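Hydrolase, haloacid dehalogenase-like family (Porphyromonas gingivalis, PDB 2I6X) is a predicted hydrolase of the haloacid dehalogenase-like (HAD) family whose own substrate and reaction are not established. Local coordinates at residues 10-13 / 14-18; 64-67 / 68-72; 77-80 / 81-85. All coordinates share one frame; numbering follows the deposited sequence.

Contact 1: 10-13 / 14-18; sequences FDLG and GVLIH
L12 O is gripped by two backbone N-H groups from four and five residues further along the chain. L16 N donates to L12 O at 2.8 Å, in the carbonyl plane. I17 N donates to the same L12 O at 3.0 Å, tilted 34° from that plane. The two bonds close turns of five and six residues. Two more backbone bonds tighten the loop: G14 N gives one to I17 O at 2.7 Å, and V15 N a weak one to G13 O. G14 has a positive phi of 93°, which a residue without CB adopts easily. L12 N also bonds D11 OD1 weakly.

The apolar contacts pack round this turn. The L12 and I17 side chains cross obliquely, with L12 CG 3.8 Å from I17 CD1. L16 CD1 lies 4.1 Å from F10 CB and also touches D11 O. V15 sets its CB against D11 O at 3.4 Å. With CG1 anti to the backbone N (chi1 177°), V15 spreads its methyls over two residues. CG1 comes to the edge of the F10 ring, near its plane, and CG2 meets D11 CB at 3.8 Å.

V15 O is held from outside by W199 NE1 and K94 NZ. D11 OD2 lies near D174 and D175, and K150 NZ forms a long, weak ion pair with D11 OD1. The tight turn directly after strand 7-10 is consistent with the squiggle of HAD proteins. Strand 17-19 pairs with strand 87-90, probably as the flap. D11, in the sequence FDLGG, probably corresponds to the aspartate nucleophile of HAD enzymes.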
loop_
_atom_site.group_PDB
_atom_site.type_symbol
_atom_site.label_atom_id
_atom_site.label_comp_id
_atom_site.label_asym_id
_atom_site.label_seq_id
_atom_site.Cartn_x
_atom_site.Cartn_y
_atom_site.Cartn_z
ATOM N N PHE A 10 3.049 7.611 3.914
ATOM C CA PHE A 10 3.729 6.747 2.962
ATOM C C PHE A 10 2.740 5.794 2.341
ATOM O O PHE A 10 1.834 5.313 3.024
ATOM C CB PHE A 10 4.771 5.897 3.698
ATOM C CG PHE A 10 5.879 6.687 4.318
ATOM C CD1 PHE A 10 7.098 6.844 3.653
ATOM C CD2 PHE A 10 5.727 7.253 5.575
ATOM C CE1 PHE A 10 8.134 7.576 4.228
ATOM C CE2 PHE A 10 6.745 7.991 6.140
ATOM C CZ PHE A 10 7.952 8.149 5.462
ATOM N N ASP A 11 2.921 5.476 1.062
ATOM C CA ASP A 11 2.298 4.244 0.528
ATOM C C ASP A 11 3.181 3.048 0.952
ATOM O O ASP A 11 4.312 3.227 1.380
ATOM C CB ASP A 11 2.196 4.332 -0.997
ATOM C CG ASP A 11 1.299 3.272 -1.612
ATOM O OD1 ASP A 11 0.550 2.538 -0.909
ATOM O OD2 ASP A 11 1.363 3.171 -2.857
ATOM N N LEU A 12 2.658 1.838 0.821
ATOM C CA LEU A 12 3.373 0.632 1.137
ATOM C C LEU A 12 4.007 0.090 -0.148
ATOM O O LEU A 12 5.235 0.185 -0.324
ATOM C CB LEU A 12 2.422 -0.400 1.764
ATOM C CG LEU A 12 3.052 -1.713 2.272
ATOM C CD1 LEU A 12 4.160 -1.486 3.309
ATOM C CD2 LEU A 12 1.954 -2.607 2.833
ATOM N N GLY A 13 3.177 -0.464 -1.037
ATOM C CA GLY A 13 3.626 -0.966 -2.320
ATOM C C GLY A 13 4.266 0.159 -3.109
ATOM O O GLY A 13 3.706 1.282 -3.182
ATOM N N GLY A 14 5.436 -0.121 -3.693
ATOM C CA GLY A 14 6.115 0.857 -4.544
ATOM C C GLY A 14 7.111 1.677 -3.747
ATOM O O GLY A 14 8.314 1.660 -4.023
ATOM N N VAL A 15 6.622 2.324 -2.710
ATOM C CA VAL A 15 7.417 3.163 -1.826
ATOM C C VAL A 15 8.309 2.379 -0.810
ATOM O O VAL A 15 9.511 2.613 -0.708
ATOM C CB VAL A 15 6.425 4.177 -1.112
ATOM C CG1 VAL A 15 7.141 5.049 -0.102
ATOM C CG2 VAL A 15 5.750 5.014 -2.168
ATOM N N LEU A 16 7.705 1.451 -0.062
ATOM C CA LEU A 16 8.414 0.726 0.992
ATOM C C LEU A 16 8.712 -0.716 0.576
ATOM O O LEU A 16 9.707 -1.311 1.011
ATOM C CB LEU A 16 7.602 0.761 2.282
ATOM C CG LEU A 16 7.321 2.124 2.936
ATOM C CD1 LEU A 16 6.261 2.046 4.064
ATOM C CD2 LEU A 16 8.629 2.699 3.475
ATOM N N ILE A 17 7.843 -1.294 -0.254
ATOM C CA ILE A 17 8.087 -2.631 -0.765
ATOM C C ILE A 17 8.160 -2.499 -2.273
ATOM O O ILE A 17 7.182 -2.074 -2.908
ATOM C CB ILE A 17 6.935 -3.639 -0.416
ATOM C CG1 ILE A 17 6.616 -3.639 1.079
ATOM C CG2 ILE A 17 7.246 -5.072 -0.973
ATOM C CD1 ILE A 17 5.443 -4.542 1.434
ATOM N N HIS A 18 9.322 -2.822 -2.844
ATOM C CA HIS A 18 9.515 -2.870 -4.297
ATOM C C HIS A 18 8.639 -3.983 -4.840
ATOM O O HIS A 18 8.608 -5.094 -4.283
ATOM C CB HIS A 18 11.002 -3.121 -4.642
ATOM C CG HIS A 18 11.292 -3.249 -6.115
ATOM N ND1 HIS A 18 12.476 -3.770 -6.596
ATOM C CD2 HIS A 18 10.564 -2.919 -7.208
ATOM C CE1 HIS A 18 12.460 -3.757 -7.918
ATOM N NE2 HIS A 18 11.308 -3.249 -8.314
#

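Contact 2: 64-67 / 68-72; sequences TELS and RYIGK
R68 reaches back along its helix to E65, and the two side chains lie side by side, pointing the same way. R68 CB rests 3.5 Å from E65 O and also touches T64 O. CG leaves anti to the backbone N (chi1 -171°), and the chain stays extended as far as CD. R68 CD is 4.2 Å from E65 OE2. The chain then bends at chi3 and brings the guanidinium round to the carboxylate. NE makes weak bonds to both E65 oxygens. NH2 makes the main bond of the salt bridge, 2.7 Å to E65 OE1, on the syn side of the carboxylate. OE1 lies at the guanidinium edge, near its plane, and the two planes are 32° apart. R68 NH2 also lies 3.4 Å from T64 CG2.

In the backbone, R68 N bonds T64 O and Y69 N bonds E65 O, as in any helix. On the buried side L66 CD2 meets I70 CG2 at 4.1 Å. The helix ends in a Schellman motif. K72 N closes on S67 O at 3.1 Å, G71 N bonds R68 O weakly, and G71 has the positive phi of the C-prime position. S67 CA also makes a CH...O contact with K72 O, 3.1 Å away.

S67 OG is held by R63 O and L74 N, which ties the helix to the chain that follows. The salt bridge lies on the outer surface at the end of helix 59-70. L66 faces inward onto V33 and L74 of the neighbouring loops and M39 of helix 36-39. I70 also touches V33, and Y69 touches M39.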
loop_
_atom_site.group_PDB
_atom_site.type_symbol
_atom_site.label_atom_id
_atom_site.label_comp_id
_atom_site.label_asym_id
_atom_site.label_seq_id
_atom_site.Cartn_x
_atom_site.Cartn_y
_atom_site.Cartn_z
ATOM N N THR A 64 -14.097 -17.176 -3.613
ATOM C CA THR A 64 -15.261 -17.885 -4.095
ATOM C C THR A 64 -15.590 -17.421 -5.514
ATOM O O THR A 64 -15.768 -18.242 -6.420
ATOM C CB THR A 64 -16.481 -17.667 -3.161
ATOM O OG1 THR A 64 -16.172 -18.160 -1.853
ATOM C CG2 THR A 64 -17.731 -18.410 -3.686
ATOM N N GLU A 65 -15.669 -16.105 -5.711
ATOM C CA GLU A 65 -15.973 -15.578 -7.038
ATOM C C GLU A 65 -14.871 -15.851 -8.059
ATOM O O GLU A 65 -15.168 -16.112 -9.222
ATOM C CB GLU A 65 -16.324 -14.083 -6.991
ATOM C CG GLU A 65 -17.567 -13.771 -6.198
ATOM C CD GLU A 65 -18.731 -14.621 -6.635
ATOM O OE1 GLU A 65 -19.037 -15.624 -5.941
ATOM O OE2 GLU A 65 -19.321 -14.305 -7.692
ATOM N N LEU A 66 -13.618 -15.798 -7.620
ATOM C CA LEU A 66 -12.471 -16.037 -8.502
ATOM C C LEU A 66 -12.447 -17.494 -8.959
ATOM O O LEU A 66 -12.149 -17.779 -10.119
ATOM C CB LEU A 66 -11.142 -15.709 -7.800
ATOM C CG LEU A 66 -9.987 -14.998 -8.534
ATOM C CD1 LEU A 66 -8.639 -15.343 -7.894
ATOM C CD2 LEU A 66 -9.910 -15.219 -10.039
ATOM N N SER A 67 -12.724 -18.399 -8.020
ATOM C CA SER A 67 -12.904 -19.824 -8.300
ATOM C C SER A 67 -13.995 -20.041 -9.365
ATOM O O SER A 67 -13.759 -20.720 -10.367
ATOM C CB SER A 67 -13.275 -20.568 -7.024
ATOM O OG SER A 67 -12.198 -20.564 -6.110
ATOM N N ARG A 68 -15.168 -19.448 -9.151
ATOM C CA ARG A 68 -16.261 -19.501 -10.122
ATOM C C ARG A 68 -15.770 -18.993 -11.479
ATOM O O ARG A 68 -16.030 -19.602 -12.499
ATOM C CB ARG A 68 -17.452 -18.675 -9.617
ATOM C CG ARG A 68 -18.780 -18.795 -10.421
ATOM C CD ARG A 68 -19.871 -17.792 -9.898
ATOM N NE ARG A 68 -19.732 -17.588 -8.442
ATOM C CZ ARG A 68 -20.238 -18.397 -7.501
ATOM N NH1 ARG A 68 -20.959 -19.463 -7.841
ATOM N NH2 ARG A 68 -20.030 -18.137 -6.212
ATOM N N TYR A 69 -15.013 -17.901 -11.462
ATOM C CA TYR A 69 -14.510 -17.249 -12.678
ATOM C C TYR A 69 -13.575 -18.129 -13.528
ATOM O O TYR A 69 -13.635 -18.123 -14.751
ATOM C CB TYR A 69 -13.847 -15.921 -12.278
ATOM C CG TYR A 69 -13.381 -14.995 -13.379
ATOM C CD1 TYR A 69 -14.159 -13.901 -13.769
ATOM C CD2 TYR A 69 -12.129 -15.165 -13.983
ATOM C CE1 TYR A 69 -13.718 -13.023 -14.761
ATOM C CE2 TYR A 69 -11.679 -14.293 -14.976
ATOM C CZ TYR A 69 -12.466 -13.223 -15.351
ATOM O OH TYR A 69 -12.021 -12.354 -16.339
ATOM N N ILE A 70 -12.715 -18.894 -12.882
ATOM C CA ILE A 70 -11.785 -19.732 -13.638
ATOM C C ILE A 70 -12.258 -21.192 -13.788
ATOM O O ILE A 70 -11.660 -21.972 -14.534
ATOM C CB ILE A 70 -10.330 -19.618 -13.098
ATOM C CG1 ILE A 70 -10.179 -20.329 -11.747
ATOM C CG2 ILE A 70 -9.913 -18.121 -13.000
ATOM C CD1 ILE A 70 -8.720 -20.460 -11.282
ATOM N N GLY A 71 -13.353 -21.529 -13.104
ATOM C CA GLY A 71 -13.881 -22.893 -13.074
ATOM C C GLY A 71 -12.948 -23.847 -12.361
ATOM O O GLY A 71 -12.716 -24.956 -12.819
ATOM N N LYS A 72 -12.401 -23.397 -11.236
ATOM C CA LYS A 72 -11.423 -24.168 -10.474
ATOM C C LYS A 72 -11.364 -23.613 -9.061
ATOM O O LYS A 72 -11.288 -22.406 -8.884
ATOM C CB LYS A 72 -10.038 -24.071 -11.133
ATOM C CG LYS A 72 -9.056 -25.189 -10.794
ATOM C CD LYS A 72 -7.629 -24.752 -11.113
ATOM C CE LYS A 72 -6.923 -25.746 -12.040
ATOM N NZ LYS A 72 -5.731 -25.109 -12.710
#

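Contact 3: 77-80 / 81-85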
loop_
_atom_site.group_PDB
_atom_site.type_symbol
_atom_site.label_atom_id
_atom_site.label_comp_id
_atom_site.label_asym_id
_atom_site.label_seq_id
_atom_site.Cartn_x
_atom_site.Cartn_y
_atom_site.Cartn_z
ATOM N N GLN A 77 -4.342 -20.269 0.611
ATOM C CA GLN A 77 -2.904 -20.416 0.513
ATOM C C GLN A 77 -2.427 -20.194 -0.916
ATOM O O GLN A 77 -1.419 -19.538 -1.145
ATOM C CB GLN A 77 -2.486 -21.790 1.071
ATOM C CG GLN A 77 -1.000 -22.023 1.168
ATOM C CD GLN A 77 -0.435 -22.580 -0.131
ATOM O OE1 GLN A 77 -1.058 -23.447 -0.769
ATOM N NE2 GLN A 77 0.745 -22.089 -0.536
ATOM N N GLN A 78 -3.173 -20.714 -1.878
ATOM C CA GLN A 78 -2.847 -20.541 -3.303
ATOM C C GLN A 78 -2.865 -19.111 -3.775
ATOM O O GLN A 78 -2.008 -18.713 -4.555
ATOM C CB GLN A 78 -3.798 -21.351 -4.177
ATOM C CG GLN A 78 -3.486 -22.825 -4.212
ATOM C CD GLN A 78 -4.550 -23.601 -4.990
ATOM O OE1 GLN A 78 -5.755 -23.431 -4.773
ATOM N NE2 GLN A 78 -4.104 -24.453 -5.900
ATOM N N VAL A 79 -3.853 -18.342 -3.324
ATOM C CA VAL A 79 -4.016 -16.975 -3.794
ATOM C C VAL A 79 -3.040 -16.104 -3.060
ATOM O O VAL A 79 -2.389 -15.243 -3.657
ATOM C CB VAL A 79 -5.484 -16.437 -3.597
ATOM C CG1 VAL A 79 -5.584 -14.952 -3.995
ATOM C CG2 VAL A 79 -6.460 -17.275 -4.393
ATOM N N TYR A 80 -2.975 -16.309 -1.752
ATOM C CA TYR A 80 -1.978 -15.665 -0.905
ATOM C C TYR A 80 -0.559 -15.774 -1.524
ATOM O O TYR A 80 0.132 -14.775 -1.703
ATOM C CB TYR A 80 -1.983 -16.330 0.475
ATOM C CG TYR A 80 -0.899 -15.817 1.368
ATOM C CD1 TYR A 80 -1.144 -14.771 2.248
ATOM C CD2 TYR A 80 0.394 -16.372 1.333
ATOM C CE1 TYR A 80 -0.143 -14.282 3.088
ATOM C CE2 TYR A 80 1.407 -15.880 2.152
ATOM C CZ TYR A 80 1.121 -14.827 3.034
ATOM O OH TYR A 80 2.094 -14.319 3.871
ATOM N N ASP A 81 -0.158 -17.003 -1.844
ATOM C CA ASP A 81 1.119 -17.281 -2.489
ATOM C C ASP A 81 1.334 -16.555 -3.838
ATOM O O ASP A 81 2.438 -16.079 -4.124
ATOM C CB ASP A 81 1.261 -18.788 -2.680
ATOM C CG ASP A 81 2.504 -19.159 -3.440
ATOM O OD1 ASP A 81 3.587 -19.192 -2.838
ATOM O OD2 ASP A 81 2.387 -19.435 -4.654
ATOM N N ALA A 82 0.294 -16.491 -4.665
ATOM C CA ALA A 82 0.367 -15.754 -5.928
ATOM C C ALA A 82 0.433 -14.239 -5.730
ATOM O O ALA A 82 1.224 -13.557 -6.390
ATOM C CB ALA A 82 -0.804 -16.125 -6.833
ATOM N N LEU A 83 -0.399 -13.703 -4.841
ATOM C CA LEU A 83 -0.355 -12.281 -4.567
ATOM C C LEU A 83 1.006 -11.891 -3.983
ATOM O O LEU A 83 1.587 -10.862 -4.335
ATOM C CB LEU A 83 -1.502 -11.864 -3.646
ATOM C CG LEU A 83 -2.632 -10.924 -4.129
ATOM C CD1 LEU A 83 -2.481 -10.259 -5.522
ATOM C CD2 LEU A 83 -3.984 -11.575 -3.961
ATOM N N LEU A 84 1.548 -12.722 -3.111
ATOM C CA LEU A 84 2.840 -12.379 -2.540
ATOM C C LEU A 84 4.021 -12.415 -3.545
ATOM O O LEU A 84 5.110 -11.969 -3.206
ATOM C CB LEU A 84 3.124 -13.212 -1.293
ATOM C CG LEU A 84 2.830 -12.374 -0.053
ATOM C CD1 LEU A 84 1.340 -12.113 0.222
ATOM C CD2 LEU A 84 3.422 -13.174 1.035
ATOM N N GLY A 85 3.783 -12.918 -4.762
ATOM C CA GLY A 85 4.754 -12.823 -5.845
ATOM C C GLY A 85 5.065 -11.382 -6.223
ATOM O O GLY A 85 6.126 -11.105 -6.771
HETATM O O HOH W 1 0.376 -19.793 -6.077
#
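Q78 O is gripped by two donors. A82 N reaches it at 3.2 Å in a helix bond, the donor tilted 35° from the carbonyl plane. A water also donates to Q78 O, at 3.0 Å. With CG anti to the backbone N (chi1 175°), D81 brings OD2 to the same water. The 2.5 Å between this water and D81 OD2 is short, so the bridge to the backbone one turn back is somewhat doubtful in detail. D81 CB lies 3.2 Å from Q77 O, the atom that accepts D81 N. The Q77 and D81 side chains run side by side.

The other helix bonds follow the same step of four. L83 N meets V79 O at 2.8 Å, nearly straight. L84 N bonds Y80 O.

Two pairs of apolar side chains share this spacing. V79 and L83 lie side by side, with V79 CG1 3.7 Å from L83 CD2. Y80 and L84 meet differently. L84 CD1 sits over one face of the Y80 ring, 4.0 Å from its centroid and 15° off the normal, a CH-pi contact. L84 CD2 reaches further along the ring and lies 3.5 Å from Y80 CZ, close to the hydroxyl. One isopropyl group thus spans the ring from its face to its phenol end.

Helix 76-83 is set between several others. A82 and L83 face F28 of helix 21-30, where A82 O also accepts from S24 OG and D81 O from R27 NH1. V79 packs on F62 and R63 of helix 59-70. V79, Y80 and L83 touch Y116 of helix 115-121, the helix that follows core strand 106-111.

How the contacts relate
The three contacts follow one another along the chain, but outward from the core the order is contact 1, contact 3, contact 2. In that order their centres lie about 6, 16 and 26 Å from the centre of the chain. Contact 1 holds the probable active-site loop at the end of strand 7-10. Contacts 2 and 3 belong to the helices inserted between strands 17-19 and 87-90, the place of the C1 cap in HAD proteins. Their centres are 15 Å apart, and L74, in the loop between their helices, touches both L66 and V79. Contact 3 comes within about 7 Å of contact 1, nearest atoms; contact 2 stays about 20 Å from it.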